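Local coordinates for variable region-containing chitin-binding protein 3 (Branchiostoma floridae, PDB 2FBO) that probably binds chitin, this part of it being the two tandem V-type immunoglobulin domains of an immune-type receptor, at residues A225-C230 with S245-V250; W170-T175 with Q186-K191; D153-C158 with N214-A219; N137-T142 with D240-S245; W112-E117 with P174-N179. One frame throughout, in Å; residues are numbered along the deposited sequence.

Interaction 1: residues A225-C230 with S245-V250; sequences AGRVWC and STILKV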
# COMPACT_ATOMS: atom_id res chain seq x y z
N ALA A 225 -2.85 -16.08 -10.32
CA ALA A 225 -3.82 -15.07 -9.94
C ALA A 225 -3.59 -14.63 -8.50
O ALA A 225 -3.24 -15.45 -7.64
CB ALA A 225 -5.25 -15.61 -10.10
N GLY A 226 -3.78 -13.34 -8.24
CA GLY A 226 -3.59 -12.80 -6.91
C GLY A 226 -3.14 -11.36 -7.00
O GLY A 226 -3.29 -10.72 -8.05
N ARG A 227 -2.60 -10.84 -5.91
CA ARG A 227 -2.13 -9.46 -5.90
C ARG A 227 -0.61 -9.45 -5.94
O ARG A 227 0.05 -10.22 -5.26
CB ARG A 227 -2.64 -8.74 -4.65
CG ARG A 227 -2.33 -7.25 -4.61
CD ARG A 227 -2.82 -6.61 -3.31
NE ARG A 227 -4.27 -6.74 -3.14
CZ ARG A 227 -5.18 -5.98 -3.74
NH1 ARG A 227 -6.47 -6.18 -3.51
NH2 ARG A 227 -4.80 -5.01 -4.56
N VAL A 228 -0.06 -8.57 -6.77
CA VAL A 228 1.38 -8.45 -6.88
C VAL A 228 1.74 -7.01 -6.55
O VAL A 228 0.93 -6.10 -6.74
CB VAL A 228 1.88 -8.78 -8.30
CG1 VAL A 228 1.61 -10.24 -8.61
CG2 VAL A 228 1.19 -7.88 -9.31
N TRP A 229 2.96 -6.80 -6.06
CA TRP A 229 3.39 -5.46 -5.72
C TRP A 229 4.72 -5.12 -6.35
O TRP A 229 5.59 -5.98 -6.45
CB TRP A 229 3.56 -5.31 -4.20
CG TRP A 229 2.34 -5.57 -3.39
CD1 TRP A 229 1.76 -6.78 -3.14
CD2 TRP A 229 1.58 -4.59 -2.68
NE1 TRP A 229 0.67 -6.61 -2.31
CE2 TRP A 229 0.54 -5.28 -2.02
CE3 TRP A 229 1.67 -3.20 -2.53
CZ2 TRP A 229 -0.41 -4.63 -1.22
CZ3 TRP A 229 0.73 -2.55 -1.74
CH2 TRP A 229 -0.29 -3.26 -1.09
N CYS A 230 4.87 -3.87 -6.76
CA CYS A 230 6.14 -3.41 -7.29
C CYS A 230 6.68 -2.40 -6.30
O CYS A 230 6.03 -1.39 -6.03
CB CYS A 230 6.02 -2.72 -8.65
SG CYS A 230 7.65 -2.10 -9.18
N SER A 245 0.20 -1.88 -5.56
CA SER A 245 -0.22 -3.21 -5.95
C SER A 245 -1.09 -3.28 -7.20
O SER A 245 -1.67 -2.28 -7.64
CB SER A 245 -0.96 -3.90 -4.80
OG SER A 245 -2.29 -3.41 -4.69
N THR A 246 -1.17 -4.48 -7.75
CA THR A 246 -1.97 -4.75 -8.94
C THR A 246 -2.55 -6.15 -8.79
O THR A 246 -1.85 -7.08 -8.38
CB THR A 246 -1.12 -4.73 -10.23
OG1 THR A 246 -0.53 -3.44 -10.42
CG2 THR A 246 -1.99 -5.06 -11.45
N ILE A 247 -3.84 -6.28 -9.09
CA ILE A 247 -4.49 -7.58 -9.02
C ILE A 247 -4.29 -8.28 -10.37
O ILE A 247 -4.67 -7.73 -11.41
CB ILE A 247 -6.01 -7.45 -8.78
CG1 ILE A 247 -6.29 -7.03 -7.33
CG2 ILE A 247 -6.71 -8.77 -9.10
CD1 ILE A 247 -5.88 -8.06 -6.30
N LEU A 248 -3.69 -9.46 -10.34
CA LEU A 248 -3.47 -10.23 -11.56
C LEU A 248 -4.60 -11.24 -11.71
O LEU A 248 -4.75 -12.14 -10.87
CB LEU A 248 -2.12 -10.97 -11.49
CG LEU A 248 -1.77 -11.88 -12.67
CD1 LEU A 248 -1.66 -11.06 -13.95
CD2 LEU A 248 -0.47 -12.61 -12.38
N LYS A 249 -5.39 -11.09 -12.76
CA LYS A 249 -6.50 -11.99 -13.03
C LYS A 249 -6.05 -13.15 -13.91
O LYS A 249 -5.46 -12.95 -14.97
CB LYS A 249 -7.64 -11.23 -13.71
N VAL A 250 -6.35 -14.37 -13.45
CA VAL A 250 -6.00 -15.61 -14.14
C VAL A 250 -4.66 -15.54 -14.86
O VAL A 250 -3.61 -15.81 -14.26
CB VAL A 250 -7.09 -16.03 -15.16
CG1 VAL A 250 -8.39 -16.33 -14.43
CG2 VAL A 250 -7.30 -14.94 -16.19

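Interaction 2: residues W170-T175 with Q186-K191; sequences WYTGPT and QPLANK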
# COMPACT_ATOMS: atom_id res chain seq x y z
N TRP A 170 9.61 -7.15 -6.58
CA TRP A 170 8.19 -7.45 -6.75
C TRP A 170 7.81 -8.46 -5.68
O TRP A 170 8.62 -9.33 -5.33
CB TRP A 170 7.89 -8.04 -8.13
CG TRP A 170 8.01 -7.06 -9.26
CD1 TRP A 170 9.16 -6.61 -9.85
CD2 TRP A 170 6.94 -6.41 -9.95
NE1 TRP A 170 8.87 -5.73 -10.87
CE2 TRP A 170 7.51 -5.59 -10.95
CE3 TRP A 170 5.54 -6.44 -9.82
CZ2 TRP A 170 6.74 -4.80 -11.81
CZ3 TRP A 170 4.77 -5.66 -10.68
CH2 TRP A 170 5.38 -4.85 -11.66
N TYR A 171 6.60 -8.32 -5.15
CA TYR A 171 6.11 -9.23 -4.11
C TYR A 171 4.73 -9.74 -4.50
O TYR A 171 4.10 -9.22 -5.42
CB TYR A 171 5.96 -8.52 -2.75
CG TYR A 171 7.19 -7.85 -2.19
CD1 TYR A 171 7.59 -6.59 -2.62
CD2 TYR A 171 7.93 -8.47 -1.18
CE1 TYR A 171 8.69 -5.96 -2.06
CE2 TYR A 171 9.04 -7.85 -0.62
CZ TYR A 171 9.41 -6.59 -1.06
OH TYR A 171 10.50 -5.97 -0.49
N THR A 172 4.27 -10.75 -3.78
CA THR A 172 2.93 -11.28 -3.97
C THR A 172 2.28 -11.22 -2.58
O THR A 172 2.99 -11.23 -1.57
CB THR A 172 2.93 -12.75 -4.47
OG1 THR A 172 3.62 -13.58 -3.54
CG2 THR A 172 3.59 -12.84 -5.84
N GLY A 173 0.96 -11.16 -2.54
CA GLY A 173 0.28 -11.11 -1.25
C GLY A 173 -0.17 -9.71 -0.89
O GLY A 173 -0.62 -8.95 -1.75
N PRO A 174 -0.07 -9.33 0.39
CA PRO A 174 0.45 -10.14 1.49
C PRO A 174 -0.49 -11.29 1.90
O PRO A 174 -1.66 -11.31 1.51
CB PRO A 174 0.63 -9.12 2.61
CG PRO A 174 -0.51 -8.18 2.37
CD PRO A 174 -0.47 -7.99 0.87
N THR A 175 0.04 -12.23 2.68
CA THR A 175 -0.75 -13.36 3.17
C THR A 175 -0.83 -13.25 4.69
O THR A 175 0.02 -12.62 5.32
CB THR A 175 -0.13 -14.72 2.76
OG1 THR A 175 1.19 -14.83 3.29
CG2 THR A 175 -0.08 -14.82 1.23
N GLN A 186 5.53 -11.70 0.31
CA GLN A 186 6.44 -12.73 -0.18
C GLN A 186 7.19 -12.25 -1.42
O GLN A 186 6.58 -11.92 -2.43
CB GLN A 186 5.67 -14.01 -0.53
CG GLN A 186 5.44 -14.99 0.63
CD GLN A 186 4.40 -14.51 1.62
OE1 GLN A 186 3.61 -13.61 1.33
NE2 GLN A 186 4.38 -15.13 2.80
N PRO A 187 8.53 -12.21 -1.36
CA PRO A 187 9.33 -11.77 -2.51
C PRO A 187 9.01 -12.60 -3.75
O PRO A 187 8.88 -13.82 -3.69
CB PRO A 187 10.77 -11.98 -2.03
CG PRO A 187 10.66 -11.72 -0.56
CD PRO A 187 9.40 -12.49 -0.20
N LEU A 188 8.90 -11.92 -4.89
CA LEU A 188 8.58 -12.56 -6.15
C LEU A 188 9.76 -12.48 -7.12
O LEU A 188 10.19 -13.48 -7.70
CB LEU A 188 7.37 -11.88 -6.78
CG LEU A 188 6.92 -12.43 -8.14
CD1 LEU A 188 6.49 -13.88 -7.99
CD2 LEU A 188 5.77 -11.58 -8.66
N ALA A 189 10.28 -11.27 -7.28
CA ALA A 189 11.41 -11.02 -8.17
C ALA A 189 12.22 -9.83 -7.66
O ALA A 189 11.71 -9.01 -6.89
CB ALA A 189 10.90 -10.74 -9.58
N ASN A 190 13.48 -9.75 -8.08
CA ASN A 190 14.34 -8.67 -7.65
C ASN A 190 15.40 -8.36 -8.70
O ASN A 190 15.89 -9.27 -9.37
CB ASN A 190 15.04 -9.03 -6.34
CG ASN A 190 15.86 -7.89 -5.77
OD1 ASN A 190 15.31 -6.90 -5.27
ND2 ASN A 190 17.18 -8.01 -5.84
N LYS A 191 15.73 -7.09 -8.83
CA LYS A 191 16.75 -6.64 -9.76
C LYS A 191 17.47 -5.46 -9.12
O LYS A 191 16.88 -4.39 -8.94
CB LYS A 191 16.12 -6.19 -11.08
CG LYS A 191 17.13 -5.65 -12.08
CD LYS A 191 16.47 -5.11 -13.34
CE LYS A 191 17.51 -4.51 -14.28
NZ LYS A 191 16.92 -3.92 -15.51
O HOH W 1 6.24 -14.39 -4.00

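Interaction 3: residues D153-C158 with N214-A219; sequences DITMTC and NLVIRA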
# COMPACT_ATOMS: atom_id res chain seq x y z
N ASP A 153 1.51 -14.80 -21.89
CA ASP A 153 2.46 -14.04 -21.09
C ASP A 153 1.92 -12.63 -20.90
O ASP A 153 1.08 -12.16 -21.67
CB ASP A 153 3.82 -13.94 -21.78
CG ASP A 153 4.17 -15.17 -22.58
OD1 ASP A 153 4.10 -16.29 -22.04
OD2 ASP A 153 4.52 -15.01 -23.77
N ILE A 154 2.39 -11.97 -19.85
CA ILE A 154 1.96 -10.61 -19.59
C ILE A 154 3.12 -9.82 -19.02
O ILE A 154 3.98 -10.38 -18.33
CB ILE A 154 0.76 -10.56 -18.61
CG1 ILE A 154 0.29 -9.11 -18.43
CG2 ILE A 154 1.16 -11.14 -17.27
CD1 ILE A 154 -0.94 -8.98 -17.56
N THR A 155 3.16 -8.54 -19.33
CA THR A 155 4.21 -7.66 -18.84
C THR A 155 3.55 -6.69 -17.86
O THR A 155 2.73 -5.86 -18.24
CB THR A 155 4.85 -6.86 -19.97
OG1 THR A 155 5.46 -7.77 -20.90
CG2 THR A 155 5.92 -5.92 -19.42
N MET A 156 3.91 -6.82 -16.59
CA MET A 156 3.34 -5.95 -15.58
C MET A 156 4.29 -4.78 -15.39
O MET A 156 5.48 -4.96 -15.11
CB MET A 156 3.14 -6.73 -14.29
CG MET A 156 2.27 -7.96 -14.53
SD MET A 156 1.94 -8.90 -13.06
CE MET A 156 3.54 -9.62 -12.77
N THR A 157 3.76 -3.57 -15.57
CA THR A 157 4.56 -2.36 -15.46
C THR A 157 4.59 -1.77 -14.05
O THR A 157 3.78 -2.11 -13.19
CB THR A 157 4.04 -1.28 -16.42
OG1 THR A 157 2.68 -0.96 -16.11
CG2 THR A 157 4.11 -1.78 -17.86
N CYS A 158 5.56 -0.88 -13.83
CA CYS A 158 5.77 -0.23 -12.55
C CYS A 158 6.04 1.27 -12.74
O CYS A 158 7.12 1.75 -12.41
CB CYS A 158 6.97 -0.87 -11.85
SG CYS A 158 7.26 -0.34 -10.13
N ASN A 214 9.78 -3.35 -15.20
CA ASN A 214 8.74 -4.29 -15.61
C ASN A 214 9.08 -5.76 -15.44
O ASN A 214 10.18 -6.21 -15.75
CB ASN A 214 8.32 -3.98 -17.04
CG ASN A 214 7.94 -2.52 -17.23
OD1 ASN A 214 7.65 -1.83 -16.26
ND2 ASN A 214 7.95 -2.06 -18.48
N LEU A 215 8.11 -6.51 -14.92
CA LEU A 215 8.25 -7.93 -14.69
C LEU A 215 7.42 -8.67 -15.73
O LEU A 215 6.21 -8.44 -15.86
CB LEU A 215 7.76 -8.32 -13.29
CG LEU A 215 7.89 -9.80 -12.93
CD1 LEU A 215 9.35 -10.22 -13.01
CD2 LEU A 215 7.35 -10.06 -11.53
N VAL A 216 8.07 -9.55 -16.48
CA VAL A 216 7.39 -10.31 -17.51
C VAL A 216 7.18 -11.74 -17.03
O VAL A 216 8.14 -12.43 -16.66
CB VAL A 216 8.20 -10.34 -18.82
CG1 VAL A 216 7.42 -11.07 -19.90
CG2 VAL A 216 8.52 -8.91 -19.26
N ILE A 217 5.93 -12.17 -17.00
CA ILE A 217 5.61 -13.53 -16.58
C ILE A 217 5.11 -14.29 -17.79
O ILE A 217 4.19 -13.84 -18.49
CB ILE A 217 4.54 -13.54 -15.45
CG1 ILE A 217 4.30 -14.97 -14.96
CG2 ILE A 217 3.25 -12.94 -15.95
CD1 ILE A 217 5.51 -15.60 -14.29
N ARG A 218 5.72 -15.44 -18.05
CA ARG A 218 5.35 -16.26 -19.20
C ARG A 218 4.51 -17.48 -18.82
O ARG A 218 4.62 -18.00 -17.70
CB ARG A 218 6.63 -16.71 -19.93
CG ARG A 218 7.59 -15.58 -20.26
CD ARG A 218 8.59 -15.99 -21.34
NE ARG A 218 9.44 -17.11 -20.94
CZ ARG A 218 10.54 -17.00 -20.20
NH1 ARG A 218 10.94 -15.81 -19.78
NH2 ARG A 218 11.24 -18.09 -19.89
N ALA A 219 3.67 -17.92 -19.75
CA ALA A 219 2.81 -19.08 -19.55
C ALA A 219 2.02 -19.00 -18.24
O ALA A 219 2.18 -19.84 -17.36
CB ALA A 219 3.65 -20.35 -19.57
O HOH W 2 7.45 0.91 -15.58

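Interaction 4: residues N137-T142 with D240-S245; sequences NVHVST and DADRSS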
# COMPACT_ATOMS: atom_id res chain seq x y z
N ASN A 137 10.68 12.56 -3.46
CA ASN A 137 10.91 11.19 -3.00
C ASN A 137 10.25 10.21 -3.96
O ASN A 137 9.26 10.55 -4.60
CB ASN A 137 10.36 11.04 -1.58
CG ASN A 137 10.98 12.03 -0.62
OD1 ASN A 137 12.12 11.88 -0.20
ND2 ASN A 137 10.22 13.07 -0.27
N VAL A 138 10.79 9.00 -4.04
CA VAL A 138 10.24 7.99 -4.95
C VAL A 138 8.74 7.82 -4.79
O VAL A 138 8.20 7.89 -3.68
CB VAL A 138 10.93 6.62 -4.75
CG1 VAL A 138 10.59 6.04 -3.39
CG2 VAL A 138 10.51 5.66 -5.87
N HIS A 139 8.07 7.60 -5.91
CA HIS A 139 6.63 7.39 -5.94
C HIS A 139 6.30 6.33 -6.99
O HIS A 139 6.76 6.42 -8.13
CB HIS A 139 5.90 8.69 -6.28
CG HIS A 139 4.47 8.49 -6.67
ND1 HIS A 139 3.53 7.96 -5.81
CD2 HIS A 139 3.82 8.71 -7.84
CE1 HIS A 139 2.37 7.86 -6.43
NE2 HIS A 139 2.52 8.31 -7.66
N VAL A 140 5.53 5.32 -6.60
CA VAL A 140 5.14 4.23 -7.50
C VAL A 140 3.62 4.22 -7.63
O VAL A 140 2.91 4.41 -6.65
CB VAL A 140 5.60 2.85 -6.94
CG1 VAL A 140 5.10 1.71 -7.84
CG2 VAL A 140 7.12 2.81 -6.84
N SER A 141 3.12 3.99 -8.84
CA SER A 141 1.68 3.96 -9.06
C SER A 141 1.35 2.97 -10.18
O SER A 141 1.40 3.32 -11.36
CB SER A 141 1.17 5.36 -9.41
OG SER A 141 -0.24 5.44 -9.29
N THR A 142 1.02 1.74 -9.79
CA THR A 142 0.70 0.67 -10.72
C THR A 142 -0.77 0.55 -11.09
O THR A 142 -1.64 1.19 -10.48
CB THR A 142 1.14 -0.70 -10.15
OG1 THR A 142 0.46 -0.94 -8.91
CG2 THR A 142 2.64 -0.73 -9.91
N ASP A 240 12.72 6.76 1.11
CA ASP A 240 13.47 6.16 0.01
C ASP A 240 12.83 4.94 -0.63
O ASP A 240 13.44 4.31 -1.50
CB ASP A 240 14.86 5.78 0.49
CG ASP A 240 15.65 6.98 1.00
OD1 ASP A 240 16.65 6.77 1.71
OD2 ASP A 240 15.26 8.12 0.67
N ALA A 241 11.62 4.60 -0.22
CA ALA A 241 10.97 3.44 -0.79
C ALA A 241 9.48 3.65 -0.95
O ALA A 241 8.86 4.43 -0.22
CB ALA A 241 11.23 2.21 0.08
N ASP A 242 8.90 2.97 -1.93
CA ASP A 242 7.47 3.04 -2.17
C ASP A 242 7.05 1.80 -2.94
O ASP A 242 7.87 1.16 -3.62
CB ASP A 242 7.09 4.31 -2.94
CG ASP A 242 5.59 4.60 -2.86
OD1 ASP A 242 4.92 4.10 -1.93
OD2 ASP A 242 5.08 5.35 -3.72
N ARG A 243 5.77 1.45 -2.82
CA ARG A 243 5.25 0.28 -3.51
C ARG A 243 3.76 0.46 -3.78
O ARG A 243 3.08 1.20 -3.07
CB ARG A 243 5.49 -0.99 -2.68
CG ARG A 243 4.65 -1.11 -1.40
CD ARG A 243 4.87 -2.46 -0.69
NE ARG A 243 6.21 -2.58 -0.12
CZ ARG A 243 6.65 -3.66 0.52
NH1 ARG A 243 5.87 -4.72 0.68
NH2 ARG A 243 7.88 -3.69 1.01
N SER A 244 3.28 -0.21 -4.81
CA SER A 244 1.88 -0.15 -5.20
C SER A 244 1.48 -1.54 -5.67
O SER A 244 2.33 -2.31 -6.15
CB SER A 244 1.70 0.87 -6.33
OG SER A 244 0.33 1.02 -6.66
N SER A 245 0.20 -1.88 -5.56
CA SER A 245 -0.22 -3.21 -5.95
C SER A 245 -1.09 -3.28 -7.20
O SER A 245 -1.67 -2.28 -7.64
CB SER A 245 -0.96 -3.90 -4.80
OG SER A 245 -2.29 -3.41 -4.69
O HOH W 3 14.08 9.58 -1.03
O HOH W 4 3.34 7.24 -3.06
O HOH W 5 -2.85 0.27 -7.95

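Interaction 5: residues W112-E117 with P174-N179; sequences WSIRTE and PTFFEN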
# COMPACT_ATOMS: atom_id res chain seq x y z
N TRP A 112 -12.46 -7.22 7.08
CA TRP A 112 -12.54 -7.69 8.45
C TRP A 112 -12.21 -9.18 8.42
O TRP A 112 -12.73 -9.92 7.57
CB TRP A 112 -13.95 -7.43 8.98
CG TRP A 112 -14.14 -7.78 10.40
CD1 TRP A 112 -14.71 -8.90 10.90
CD2 TRP A 112 -13.74 -6.99 11.53
NE1 TRP A 112 -14.70 -8.88 12.27
CE2 TRP A 112 -14.11 -7.71 12.69
CE3 TRP A 112 -13.11 -5.74 11.68
CZ2 TRP A 112 -13.87 -7.23 13.99
CZ3 TRP A 112 -12.88 -5.26 12.97
CH2 TRP A 112 -13.25 -6.01 14.10
N SER A 113 -11.36 -9.63 9.33
CA SER A 113 -10.95 -11.03 9.37
C SER A 113 -10.32 -11.39 8.03
O SER A 113 -10.56 -12.47 7.50
CB SER A 113 -12.15 -11.95 9.62
OG SER A 113 -11.74 -13.27 9.95
N ILE A 114 -9.53 -10.46 7.50
CA ILE A 114 -8.87 -10.64 6.20
C ILE A 114 -8.22 -12.01 6.09
O ILE A 114 -7.50 -12.44 6.99
CB ILE A 114 -7.80 -9.54 5.95
CG1 ILE A 114 -7.13 -9.76 4.60
CG2 ILE A 114 -6.77 -9.54 7.07
CD1 ILE A 114 -8.04 -9.56 3.42
N ARG A 115 -8.48 -12.70 4.99
CA ARG A 115 -7.92 -14.03 4.80
C ARG A 115 -7.36 -14.21 3.40
O ARG A 115 -6.81 -15.26 3.07
CB ARG A 115 -8.99 -15.09 5.06
CG ARG A 115 -10.05 -15.16 3.98
CD ARG A 115 -10.42 -16.60 3.72
NE ARG A 115 -9.22 -17.43 3.71
CZ ARG A 115 -9.18 -18.70 3.30
NH1 ARG A 115 -10.28 -19.28 2.86
NH2 ARG A 115 -8.05 -19.38 3.34
N THR A 116 -7.49 -13.18 2.57
CA THR A 116 -7.00 -13.25 1.20
C THR A 116 -6.29 -11.96 0.80
O THR A 116 -6.69 -10.87 1.21
CB THR A 116 -8.14 -13.52 0.21
OG1 THR A 116 -7.63 -13.48 -1.13
CG2 THR A 116 -9.23 -12.47 0.37
N GLU A 117 -5.25 -12.09 -0.01
CA GLU A 117 -4.51 -10.93 -0.48
C GLU A 117 -5.44 -10.03 -1.27
O GLU A 117 -5.16 -8.85 -1.44
CB GLU A 117 -3.34 -11.37 -1.36
CG GLU A 117 -3.72 -12.38 -2.43
CD GLU A 117 -2.52 -13.10 -3.00
OE1 GLU A 117 -1.91 -12.60 -3.97
OE2 GLU A 117 -2.17 -14.17 -2.45
N PRO A 174 -0.07 -9.33 0.39
CA PRO A 174 0.45 -10.14 1.49
C PRO A 174 -0.49 -11.29 1.90
O PRO A 174 -1.66 -11.31 1.51
CB PRO A 174 0.63 -9.12 2.61
CG PRO A 174 -0.51 -8.18 2.37
CD PRO A 174 -0.47 -7.99 0.87
N THR A 175 0.04 -12.23 2.68
CA THR A 175 -0.75 -13.36 3.17
C THR A 175 -0.83 -13.25 4.69
O THR A 175 0.02 -12.62 5.32
CB THR A 175 -0.13 -14.72 2.76
OG1 THR A 175 1.19 -14.83 3.29
CG2 THR A 175 -0.08 -14.82 1.23
N PHE A 176 -1.83 -13.89 5.29
CA PHE A 176 -2.03 -13.73 6.72
C PHE A 176 -1.97 -14.94 7.65
O PHE A 176 -2.78 -15.04 8.58
CB PHE A 176 -3.35 -12.98 6.93
CG PHE A 176 -3.51 -11.79 6.01
CD1 PHE A 176 -3.93 -11.96 4.69
CD2 PHE A 176 -3.17 -10.51 6.44
CE1 PHE A 176 -4.01 -10.87 3.82
CE2 PHE A 176 -3.24 -9.42 5.57
CZ PHE A 176 -3.66 -9.60 4.26
N PHE A 177 -1.02 -15.84 7.44
CA PHE A 177 -0.91 -17.00 8.31
C PHE A 177 0.00 -16.75 9.50
O PHE A 177 0.01 -17.52 10.45
CB PHE A 177 -0.40 -18.21 7.52
CG PHE A 177 -1.31 -18.64 6.42
CD1 PHE A 177 -1.15 -18.15 5.13
CD2 PHE A 177 -2.36 -19.52 6.68
CE1 PHE A 177 -2.02 -18.52 4.11
CE2 PHE A 177 -3.24 -19.89 5.67
CZ PHE A 177 -3.07 -19.39 4.38
N GLU A 178 0.77 -15.66 9.44
CA GLU A 178 1.69 -15.32 10.53
C GLU A 178 1.37 -13.95 11.13
O GLU A 178 1.63 -13.70 12.31
CB GLU A 178 3.13 -15.35 10.02
N ASN A 179 0.81 -13.07 10.32
CA ASN A 179 0.47 -11.72 10.76
C ASN A 179 -0.91 -11.34 10.25
O ASN A 179 -1.16 -11.41 9.05
CB ASN A 179 1.51 -10.73 10.24
CG ASN A 179 1.22 -9.30 10.66
OD1 ASN A 179 0.19 -8.74 10.30
ND2 ASN A 179 2.13 -8.72 11.42
O HOH W 6 -3.72 -15.39 3.87

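Interaction 1: residues A225-C230 with S245-V250
Ile247 lays its CD1 methyl over one face of the Arg227 guanidinium, 3.4 Å from CZ, while Ser245 comes to the edge of the same flat group. Arg227 NH2 donates to Ser245 OG at 3.0 Å, a bent bond of 145° at the hydrogen, with the oxygen tilted slightly out of the guanidinium plane. The arginine leaves its backbone with CG anti to the backbone N (chi1 -174°), then bends at chi3 (-61°), which swings the flat end over the 245-249 strand. Ser245 works in two directions: its oxygen serves Arg227, and its CB sits over the Trp229 indole, 3.3 Å from the centroid of the six-membered ring, in a CH-pi contact. On the other face of the sheet, Val228 CG2 meets Thr246 CB obliquely at 4.0 Å. Gly226 lies opposite Leu248 with a backbone that would jam a CB against the carbonyl oxygen of Ala225. Paired backbone bonds join Gly226 with Leu248 and Val228 with Thr246. This is the F-G hairpin of the second V-type domain. Strand 226-233 runs between 241-249 and 167-175, where Gly173 O takes Trp229 NE1, and 145-147 flanks 241-249 in parallel. Arg227 NH1 also reaches Met3 O and Phe118 O, and Ser245 OG bonds to Asp121, tying this face to the first domain.

Interaction 2: residues W170-T175 with Q186-K191
Trp170 O takes two backbone N-H groups from the same face of its carbonyl plane, Leu188 N at 2.6 Å and Ala189 N at 3.2 Å, so that the antiparallel register slips by one in a classic beta bulge. Beyond it, Thr172 and Gln186 form an ordinary hydrogen-bonded pair. Both Leu188 and Ala189 thus face Trp170, whose CB is 4.1 Å from Leu188 CB. Thr172 CG2 lies against both methyls of Leu188, 3.8 Å from CD1, the two side chains at about a right angle. The strands are C and C' of the second V-type domain, and on this side Trp170, Leu188 and Ala189 all reach Leu215 of the opposite sheet. Tyr171 leans the other way: with CG anti to the carbonyl carbon (chi1 -57°), its CE2 lies 4.2 Å from Pro187 CG, its hydroxyl bonds to Glu231 and its ring carries the cation of Arg243. With an alanine here, Pro187 would probably lose its aromatic neighbour, Glu231 the hydroxyl it bonds, and Arg243 one of its two aromatic partners. A water joins the strands, bonded to Thr172 OG1 at 2.8 Å and donating to Pro187 O at 2.7 Å.

Interaction 3: residues D153-C158 with N214-A219
Strands B and E of the second V-type domain meet here, with Ile154 bonded to Ile217 and Met156 to Leu215 as antiparallel hydrogen-bonded pairs. The first of them, from Ile154 N to Ile217 O, measures 2.9 Å. Inward, Met156 and Leu215 lie side by side and point the same way, Met156 CE 4.0 Å from Leu215 CD2; a bend at chi3 (-72°) puts that methyl there. On the outer face Thr155 meets Val216, Thr155 OG1 3.7 Å from Val216 CG2. Side chains close both ends of the pairing. At one, Asp153 OD1 accepts from Ala219 N at 2.8 Å, met nearly along its C-O axis, which makes the carboxylate a stand-in for a backbone carbonyl. The guanidinium of Arg218 turns off elsewhere, its plane steeply inclined to that carboxylate and its charged atoms not touching it. At the other end, Asn214 OD1 takes a weak bond from Cys158 N at 3.3 Å, backed by a water that accepts from Cys158 N at 3.1 Å and donates to Asn214 OD1 at 2.8 Å. Cys158 goes on to the disulfide with Cys230, which pins this sheet to the opposite one. Strand 214-217 has 207-210 on its other edge, and Met156, Cys158 and Leu215 all pack on Trp170 of strand 167-175.

Interaction 4: residues N137-T142 with D240-S245
Val140 N gives its proton to Asp242 OD2 at 2.9 Å, nearly straight (165°), reaching the carboxylate on its anti side and 33° out of plane; Asp242 CG, anti to the backbone N (chi1 -164°), carries it there. Thr142 OG1 and Ser244 OG lie 3.0 Å apart and are bonded, either one able to donate; Ser245 O is a weak further option. A water bridges His139 and Asp242, in the ring plane 2.8 Å from His139 ND1 and donating to Asp242 OD2 at 2.7 Å. That oxygen is thus gripped twice, while Asp242 OD1 goes to Ser124 of the first domain. The apolar share belongs to two valines: Val138 CG1 rests 3.6 Å from Ala241 C and Val140 CG1 3.8 Å from Ser244 CB. The segments run nearly the same way without backbone-to-backbone bonds; side chains and waters make the link. Strand 139-140, the A strand of the second V-type domain, pairs with 160-161 and leads across to 145-147, which lies parallel to strand G (241-249); 226-233 flanks G on its other edge.

Interaction 5: residues W112-E117 with P174-N179
Phe176 N donates to a water at 2.8 Å, and that water donates on to Arg115 O at 3.2 Å, the bridge that joins the two backbones. Beside it, Ile114 covers one face of the Phe176 ring. Its CG1 stands 3.7 Å from the ring centroid, 25° off the normal, in a CH-pi contact displaced toward CE1, while CG2 lies 3.8 Å from CD2; the side chains cross at about a right angle. Segment 112-117 lies in the F-G loop of the first V-type domain, the counterpart of CDR3, and 174-179 leaves strand C of the second, so this packing belongs to the interface between the domains. Replacing Phe176 by a serine would probably strip Ile114 of the face it lies on and open a gap between the two loops. Glu117 CG takes the position between backbone N and carbonyl carbon (chi1 48°), and the extended chain beyond lets OE1 bond to Arg227 N. Glu117 CB comes within 3.3 Å of Pro174 O, a carbonyl buried here with no polar partner in the model.

In the fold
Interactions 1 and 2 belong to one sheet of the second domain: strands 226-233 and 167-175 are neighbours in it, joined where Trp229 N meets Tyr171 O. Interaction 3 belongs to the opposite sheet and touches interaction 1 through the disulfide and interaction 2 through the ring of Trp170. Interaction 4 shares Ser245 and strand 241-249 with interaction 1; both are buried, but backbone pairing carries the one and side-chain hydroxyls and a carboxylate the other. Interactions 2 and 3 are partly buried, and interaction 3 turns a threonine to its outer face. Interaction 5, about 25 Å from interaction 3 between centres, joins two domains mainly by an aromatic contact and a water.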